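Local atomic coordinates of alpha-14 giardin (Giardia lamblia, PDB entry 3CHJ), a protein that binds calcium and phospholipid as an annexin and may link the lipid bilayer to the underlying axoneme. Residues D242-F255 with C276-G288. Numbering follows the deposited sequence.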
ATOM      1  N   ASP A 242       8.117   5.759   8.528  1.00 14.87           N
ATOM      2  CA  ASP A 242       6.842   6.455   8.783  1.00 15.32           C
ATOM      3  C   ASP A 242       5.849   6.116   7.661  1.00 14.56           C
ATOM      4  O   ASP A 242       5.981   6.666   6.561  1.00 12.98           O
ATOM      5  CB  ASP A 242       7.035   7.956   8.816  1.00 16.45           C
ATOM      6  CG  ASP A 242       5.770   8.708   9.245  1.00 20.03           C
ATOM      7  OD1 ASP A 242       4.647   8.156   9.134  1.00 23.94           O
ATOM      8  OD2 ASP A 242       5.907   9.872   9.672  1.00 24.98           O
ATOM      9  N   PRO A 243       4.902   5.195   7.924  1.00 14.93           N
ATOM     10  CA  PRO A 243       3.903   4.817   6.914  1.00 14.21           C
ATOM     11  C   PRO A 243       3.255   5.968   6.147  1.00 14.15           C
ATOM     12  O   PRO A 243       2.947   5.788   4.963  1.00 13.09           O
ATOM     13  CB  PRO A 243       2.860   4.045   7.721  1.00 14.62           C
ATOM     14  CG  PRO A 243       3.718   3.325   8.755  1.00 15.73           C
ATOM     15  CD  PRO A 243       4.725   4.392   9.166  1.00 14.99           C
ATOM     16  N   CYS A 244       3.049   7.129   6.771  1.00 14.01           N
ATOM     17  CA  CYS A 244       2.426   8.269   6.066  1.00 13.90           C
ATOM     18  C   CYS A 244       3.305   8.786   4.933  1.00 13.76           C
ATOM     19  O   CYS A 244       2.808   9.180   3.867  1.00 14.10           O
ATOM     20  CB  CYS A 244       2.048   9.403   7.022  1.00 15.17           C
ATOM     21  SG  CYS A 244       0.696   8.947   8.114  1.00 17.73           S
ATOM     22  N   CYS A 245       4.619   8.738   5.153  1.00 13.49           N
ATOM     23  CA  CYS A 245       5.583   9.084   4.121  1.00 15.09           C
ATOM     24  C   CYS A 245       5.567   8.056   2.991  1.00 13.52           C
ATOM     25  O   CYS A 245       5.665   8.427   1.814  1.00 13.28           O
ATOM     26  CB  CYS A 245       6.973   9.195   4.712  1.00 15.10           C
ATOM     27  SG  CYS A 245       7.191  10.771   5.591  1.00 21.87           S
ATOM     28  N   ALA A 246       5.430   6.779   3.349  1.00 12.76           N
ATOM     29  CA  ALA A 246       5.325   5.734   2.333  1.00 11.12           C
ATOM     30  C   ALA A 246       4.104   5.931   1.429  1.00 11.44           C
ATOM     31  O   ALA A 246       4.193   5.763   0.208  1.00 11.15           O
ATOM     32  CB  ALA A 246       5.334   4.337   2.979  1.00 11.94           C
ATOM     33  N   ALA A 247       2.972   6.279   2.028  1.00 10.41           N
ATOM     34  CA  ALA A 247       1.755   6.501   1.266  1.00 10.91           C
ATOM     35  C   ALA A 247       1.958   7.701   0.330  1.00 10.87           C
ATOM     36  O   ALA A 247       1.598   7.649  -0.839  1.00 11.48           O
ATOM     37  CB  ALA A 247       0.588   6.751   2.208  1.00 11.86           C
ATOM     38  N   ALA A 248       2.523   8.796   0.852  1.00 10.89           N
ATOM     39  CA  ALA A 248       2.793   9.969   0.013  1.00 10.51           C
ATOM     40  C   ALA A 248       3.723   9.657  -1.149  1.00 10.87           C
ATOM     41  O   ALA A 248       3.497  10.100  -2.265  1.00 11.94           O
ATOM     42  CB  ALA A 248       3.355  11.122   0.851  1.00 11.70           C
ATOM     43  N   PHE A 249       4.762   8.874  -0.865  1.00 11.09           N
ATOM     44  CA  PHE A 249       5.703   8.452  -1.899  1.00 11.03           C
ATOM     45  C   PHE A 249       4.994   7.640  -2.970  1.00 11.69           C
ATOM     46  O   PHE A 249       5.137   7.935  -4.157  1.00 11.88           O
ATOM     47  CB  PHE A 249       6.834   7.638  -1.247  1.00 11.48           C
ATOM     48  CG  PHE A 249       7.772   6.963  -2.236  1.00 11.65           C
ATOM     49  CD1 PHE A 249       8.473   7.709  -3.179  1.00 14.43           C
ATOM     50  CD2 PHE A 249       7.931   5.574  -2.219  1.00 13.07           C
ATOM     51  CE1 PHE A 249       9.347   7.079  -4.091  1.00 14.53           C
ATOM     52  CE2 PHE A 249       8.814   4.929  -3.141  1.00 13.59           C
ATOM     53  CZ  PHE A 249       9.498   5.688  -4.065  1.00 14.37           C
ATOM     54  N   SER A 250       4.246   6.617  -2.558  1.00 11.20           N
ATOM     55  CA  SER A 250       3.576   5.756  -3.561  1.00 11.90           C
ATOM     56  C   SER A 250       2.564   6.551  -4.387  1.00 12.70           C
ATOM     57  O   SER A 250       2.423   6.343  -5.608  1.00 13.23           O
ATOM     58  CB  SER A 250       2.892   4.563  -2.907  1.00 12.37           C
ATOM     59  OG  SER A 250       3.825   3.736  -2.212  1.00 15.28           O
ATOM     60  N   MET A 251       1.864   7.472  -3.728  1.00 12.20           N
ATOM     61  CA  MET A 251       0.890   8.310  -4.434  1.00 13.50           C
ATOM     62  C   MET A 251       1.609   9.231  -5.423  1.00 13.80           C
ATOM     63  O   MET A 251       1.153   9.402  -6.544  1.00 14.85           O
ATOM     64  CB  MET A 251       0.031   9.116  -3.456  1.00 13.10           C
ATOM     65  CG  MET A 251      -0.953   8.246  -2.635  1.00 14.40           C
ATOM     66  SD  MET A 251      -2.206   7.364  -3.619  1.00 13.88           S
ATOM     67  CE  MET A 251      -3.243   8.758  -4.159  1.00 16.14           C
ATOM     68  N   ASN A 252       2.744   9.804  -5.025  1.00 13.65           N
ATOM     69  CA  ASN A 252       3.508  10.657  -5.950  1.00 15.78           C
ATOM     70  C   ASN A 252       3.941   9.901  -7.208  1.00 16.76           C
ATOM     71  O   ASN A 252       3.811  10.406  -8.336  1.00 16.98           O
ATOM     72  CB  ASN A 252       4.716  11.290  -5.249  1.00 15.56           C
ATOM     73  CG  ASN A 252       5.489  12.233  -6.171  1.00 17.29           C
ATOM     74  OD1 ASN A 252       5.037  13.343  -6.483  1.00 21.21           O
ATOM     75  ND2 ASN A 252       6.654  11.790  -6.613  1.00 17.52           N
ATOM     76  N   VAL A 253       4.429   8.679  -7.016  1.00 17.21           N
ATOM     77  CA  VAL A 253       4.874   7.860  -8.153  1.00 19.59           C
ATOM     78  C   VAL A 253       3.681   7.526  -9.044  1.00 21.34           C
ATOM     79  O   VAL A 253       3.798   7.564 -10.279  1.00 22.05           O
ATOM     80  CB  VAL A 253       5.615   6.588  -7.687  1.00 19.28           C
ATOM     81  CG1 VAL A 253       5.925   5.674  -8.873  1.00 19.80           C
ATOM     82  CG2 VAL A 253       6.890   6.958  -6.958  1.00 18.46           C
ATOM     83  N   ALA A 254       2.540   7.213  -8.422  1.00 21.80           N
ATOM     84  CA  ALA A 254       1.312   6.861  -9.152  1.00 24.31           C
ATOM     85  C   ALA A 254       0.768   8.010 -10.006  1.00 25.95           C
ATOM     86  O   ALA A 254       0.291   7.777 -11.119  1.00 26.74           O
ATOM     87  CB  ALA A 254       0.264   6.345  -8.200  1.00 23.73           C
ATOM     88  N   PHE A 255       0.890   9.250  -9.524  1.00 27.69           N
ATOM     89  CA  PHE A 255       0.551  10.435 -10.329  1.00 29.56           C
ATOM     90  C   PHE A 255       1.578  10.673 -11.462  1.00 31.46           C
ATOM     91  O   PHE A 255       1.426  11.604 -12.272  1.00 32.45           O
ATOM     92  CB  PHE A 255       0.492  11.696  -9.447  1.00 28.33           C
ATOM     93  CG  PHE A 255      -0.668  11.746  -8.467  1.00 27.02           C
ATOM     94  CD1 PHE A 255      -1.981  11.503  -8.876  1.00 26.45           C
ATOM     95  CD2 PHE A 255      -0.447  12.125  -7.139  1.00 23.97           C
ATOM     96  CE1 PHE A 255      -3.049  11.585  -7.969  1.00 26.01           C
ATOM     97  CE2 PHE A 255      -1.513  12.215  -6.222  1.00 25.09           C
ATOM     98  CZ  PHE A 255      -2.816  11.942  -6.642  1.00 25.08           C
ATOM     99  N   CYS A 276      -3.273   6.059   7.393  1.00 16.51           N
ATOM    100  CA  CYS A 276      -2.207   6.996   7.049  1.00 16.12           C
ATOM    101  C   CYS A 276      -2.714   8.431   6.876  1.00 16.48           C
ATOM    102  O   CYS A 276      -2.558   9.044   5.806  1.00 15.91           O
ATOM    103  CB  CYS A 276      -1.474   6.527   5.786  1.00 15.48           C
ATOM    104  SG  CYS A 276      -0.515   4.984   6.004  1.00 17.08           S
ATOM    105  N   LYS A 277      -3.261   8.973   7.953  1.00 16.51           N
ATOM    106  CA  LYS A 277      -3.904  10.281   7.922  1.00 17.41           C
ATOM    107  C   LYS A 277      -2.967  11.427   7.567  1.00 17.12           C
ATOM    108  O   LYS A 277      -3.401  12.418   6.968  1.00 17.57           O
ATOM    109  CB  LYS A 277      -4.614  10.553   9.246  1.00 18.61           C
ATOM    110  CG  LYS A 277      -5.732   9.554   9.505  1.00 22.47           C
ATOM    111  CD  LYS A 277      -6.531   9.909  10.749  1.00 28.54           C
ATOM    112  CE  LYS A 277      -7.537   8.797  11.064  1.00 31.56           C
ATOM    113  NZ  LYS A 277      -8.634   9.270  11.958  1.00 34.43           N
ATOM    114  N   GLY A 278      -1.685  11.281   7.894  1.00 16.56           N
ATOM    115  CA  GLY A 278      -0.740  12.345   7.586  1.00 15.86           C
ATOM    116  C   GLY A 278      -0.256  12.390   6.143  1.00 15.10           C
ATOM    117  O   GLY A 278       0.601  13.210   5.803  1.00 15.04           O
ATOM    118  N   CYS A 279      -0.803  11.539   5.279  1.00 13.33           N
ATOM    119  CA  CYS A 279      -0.352  11.501   3.883  1.00 12.78           C
ATOM    120  C   CYS A 279      -0.285  12.868   3.209  1.00 12.62           C
ATOM    121  O   CYS A 279       0.759  13.226   2.618  1.00 12.45           O
ATOM    122  CB  CYS A 279      -1.241  10.580   3.066  1.00 12.90           C
ATOM    123  SG  CYS A 279      -0.746  10.459   1.315  1.00 13.90           S
ATOM    124  N   LYS A 280      -1.381  13.628   3.256  1.00 12.33           N
ATOM    125  CA  LYS A 280      -1.376  14.931   2.563  1.00 12.85           C
ATOM    126  C   LYS A 280      -0.329  15.897   3.125  1.00 13.38           C
ATOM    127  O   LYS A 280       0.342  16.619   2.362  1.00 13.42           O
ATOM    128  CB  LYS A 280      -2.762  15.583   2.554  1.00 13.44           C
ATOM    129  CG  LYS A 280      -3.810  14.809   1.742  1.00 12.46           C
ATOM    130  CD  LYS A 280      -5.056  15.695   1.487  1.00 13.17           C
ATOM    131  CE  LYS A 280      -6.175  14.894   0.813  1.00 14.20           C
ATOM    132  NZ  LYS A 280      -7.409  15.733   0.529  1.00 14.82           N
ATOM    133  N   TYR A 281      -0.187  15.904   4.444  1.00 12.83           N
ATOM    134  CA  TYR A 281       0.839  16.721   5.089  1.00 12.92           C
ATOM    135  C   TYR A 281       2.258  16.374   4.600  1.00 13.01           C
ATOM    136  O   TYR A 281       3.018  17.257   4.186  1.00 12.81           O
ATOM    137  CB  TYR A 281       0.732  16.553   6.597  1.00 13.64           C
ATOM    138  CG  TYR A 281       1.852  17.204   7.352  1.00 14.34           C
ATOM    139  CD1 TYR A 281       1.826  18.563   7.620  1.00 16.33           C
ATOM    140  CD2 TYR A 281       2.943  16.457   7.766  1.00 15.27           C
ATOM    141  CE1 TYR A 281       2.875  19.163   8.315  1.00 16.23           C
ATOM    142  CE2 TYR A 281       3.998  17.043   8.452  1.00 17.48           C
ATOM    143  CZ  TYR A 281       3.949  18.395   8.722  1.00 16.83           C
ATOM    144  OH  TYR A 281       4.989  18.977   9.430  1.00 19.57           O
ATOM    145  N   TYR A 282       2.609  15.090   4.632  1.00 12.10           N
ATOM    146  CA  TYR A 282       3.951  14.703   4.205  1.00 12.58           C
ATOM    147  C   TYR A 282       4.128  14.890   2.713  1.00 12.25           C
ATOM    148  O   TYR A 282       5.216  15.215   2.268  1.00 12.18           O
ATOM    149  CB  TYR A 282       4.300  13.275   4.646  1.00 14.20           C
ATOM    150  CG  TYR A 282       4.511  13.216   6.132  1.00 14.73           C
ATOM    151  CD1 TYR A 282       5.683  13.707   6.709  1.00 18.08           C
ATOM    152  CD2 TYR A 282       3.518  12.705   6.979  1.00 16.08           C
ATOM    153  CE1 TYR A 282       5.866  13.678   8.090  1.00 17.46           C
ATOM    154  CE2 TYR A 282       3.689  12.674   8.363  1.00 17.80           C
ATOM    155  CZ  TYR A 282       4.861  13.163   8.911  1.00 18.07           C
ATOM    156  OH  TYR A 282       5.051  13.131  10.267  1.00 20.25           O
ATOM    157  N   TYR A 283       3.060  14.692   1.953  1.00 12.31           N
ATOM    158  CA  TYR A 283       3.116  14.907   0.508  1.00 12.35           C
ATOM    159  C   TYR A 283       3.631  16.322   0.188  1.00 12.56           C
ATOM    160  O   TYR A 283       4.555  16.498  -0.616  1.00 12.35           O
ATOM    161  CB  TYR A 283       1.740  14.658  -0.148  1.00 12.28           C
ATOM    162  CG  TYR A 283       1.847  14.686  -1.656  1.00 11.73           C
ATOM    163  CD1 TYR A 283       1.942  13.495  -2.387  1.00 11.97           C
ATOM    164  CD2 TYR A 283       1.912  15.895  -2.350  1.00 12.20           C
ATOM    165  CE1 TYR A 283       2.097  13.508  -3.771  1.00 13.11           C
ATOM    166  CE2 TYR A 283       2.076  15.917  -3.747  1.00 14.13           C
ATOM    167  CZ  TYR A 283       2.162  14.721  -4.436  1.00 14.61           C
ATOM    168  OH  TYR A 283       2.325  14.718  -5.803  1.00 16.31           O
ATOM    169  N   LYS A 284       3.034  17.327   0.820  1.00 12.47           N
ATOM    170  CA  LYS A 284       3.445  18.716   0.579  1.00 13.27           C
ATOM    171  C   LYS A 284       4.839  19.002   1.141  1.00 13.38           C
ATOM    172  O   LYS A 284       5.639  19.723   0.519  1.00 14.34           O
ATOM    173  CB  LYS A 284       2.422  19.675   1.177  1.00 14.18           C
ATOM    174  CG  LYS A 284       2.719  21.137   0.876  1.00 17.35           C
ATOM    175  CD  LYS A 284       1.533  22.013   1.194  1.00 20.85           C
ATOM    176  CE  LYS A 284       1.897  23.489   1.123  1.00 25.39           C
ATOM    177  NZ  LYS A 284       2.820  23.874   2.238  1.00 27.89           N
ATOM    178  N   LYS A 285       5.131  18.422   2.300  1.00 13.29           N
ATOM    179  CA  LYS A 285       6.394  18.672   2.978  1.00 14.13           C
ATOM    180  C   LYS A 285       7.532  18.192   2.086  1.00 14.53           C
ATOM    181  O   LYS A 285       8.560  18.868   1.995  1.00 14.46           O
ATOM    182  CB  LYS A 285       6.401  17.977   4.346  1.00 15.06           C
ATOM    183  CG  LYS A 285       7.452  18.496   5.304  1.00 17.08           C
ATOM    184  CD  LYS A 285       7.236  17.944   6.700  1.00 20.33           C
ATOM    185  CE  LYS A 285       8.259  18.498   7.686  1.00 21.45           C
ATOM    186  NZ  LYS A 285       7.987  17.976   9.068  1.00 22.43           N
ATOM    187  N   VAL A 286       7.332  17.058   1.405  1.00 14.60           N
ATOM    188  CA  VAL A 286       8.387  16.409   0.631  1.00 15.43           C
ATOM    189  C   VAL A 286       8.418  16.919  -0.813  1.00 15.56           C
ATOM    190  O   VAL A 286       9.496  17.170  -1.365  1.00 16.38           O
ATOM    191  CB  VAL A 286       8.220  14.865   0.653  1.00 14.90           C
ATOM    192  CG1 VAL A 286       9.281  14.188  -0.205  1.00 18.40           C
ATOM    193  CG2 VAL A 286       8.294  14.349   2.090  1.00 15.41           C
ATOM    194  N   TYR A 287       7.238  17.075  -1.425  1.00 15.00           N
ATOM    195  CA  TYR A 287       7.144  17.377  -2.863  1.00 15.75           C
ATOM    196  C   TYR A 287       6.870  18.846  -3.179  1.00 15.62           C
ATOM    197  O   TYR A 287       6.905  19.231  -4.353  1.00 16.39           O
ATOM    198  CB  TYR A 287       6.116  16.462  -3.581  1.00 15.60           C
ATOM    199  CG  TYR A 287       6.482  15.021  -3.358  1.00 16.21           C
ATOM    200  CD1 TYR A 287       5.731  14.215  -2.503  1.00 15.02           C
ATOM    201  CD2 TYR A 287       7.629  14.489  -3.939  1.00 18.67           C
ATOM    202  CE1 TYR A 287       6.112  12.887  -2.246  1.00 16.98           C
ATOM    203  CE2 TYR A 287       8.013  13.186  -3.699  1.00 19.29           C
ATOM    204  CZ  TYR A 287       7.260  12.392  -2.859  1.00 19.65           C
ATOM    205  OH  TYR A 287       7.685  11.097  -2.633  1.00 23.19           O
ATOM    206  N   GLY A 288       6.598  19.650  -2.148  1.00 15.67           N
ATOM    207  CA  GLY A 288       6.400  21.102  -2.343  1.00 17.91           C
ATOM    208  C   GLY A 288       5.046  21.562  -2.862  1.00 19.29           C
ATOM    209  O   GLY A 288       4.662  22.726  -2.694  1.00 20.84           O
TER
HETATM  210  O   HOH W   1       3.978  10.806  11.244  1.00 33.82           O
HETATM  211  O   HOH W   2       7.139  10.678   0.695  1.00 26.90           O
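The amide of N252 lies flat on the ring of Y287 where two helices of the all-helical annexin fold cross. Both segments fall in the fourth annexin repeat. Helix 243-254 and helix 279-287 run at 65° to each other, and their axes approach to 8.0 Å. The small A248 sits at the crossing, with CB 3.7 Å from the backbone N of Y283.

N252 can be followed outward from the helix. CB of N252 makes a CH-pi contact over the Y287 face, 3.9 Å from the ring centroid. CG is anti to the backbone N (chi1 -177°), which sends the amide along that same face. Amide and ring planes are 8° apart, so this is a near-parallel stack. ND2 of N252 ends 3.5 Å from CE2 of Y287. OD1 of N252 also lies over the Y287 ring and stands 3.1 Å from OH of Y283. The opposite face of the Y287 ring takes CG1 of V286, so the ring is sandwiched. Beyond this end, F291 of helix 291-298 meets the rings of F255 and Y283 edge-to-face.

At the other end, D242 caps helix 243-254 by accepting from C244 N through OD1. Its OD2 takes a bond from a water that also bonds OH of Y282, so the capping carboxylate is tied to the second helix through solvent. C245 SG makes an oblique sulfur-aromatic contact with the Y282 ring. C244 reaches into the turn 276-279, where SG of C244 lies 3.3 Å from G278 N. C279 SG packs between the helices against the backbone of A248. W311 borders the side chains of C279 and A247. At the Y287 tip, OH of Y287 meets the edge of the F249 ring, 3.5 Å from CD1 of F249.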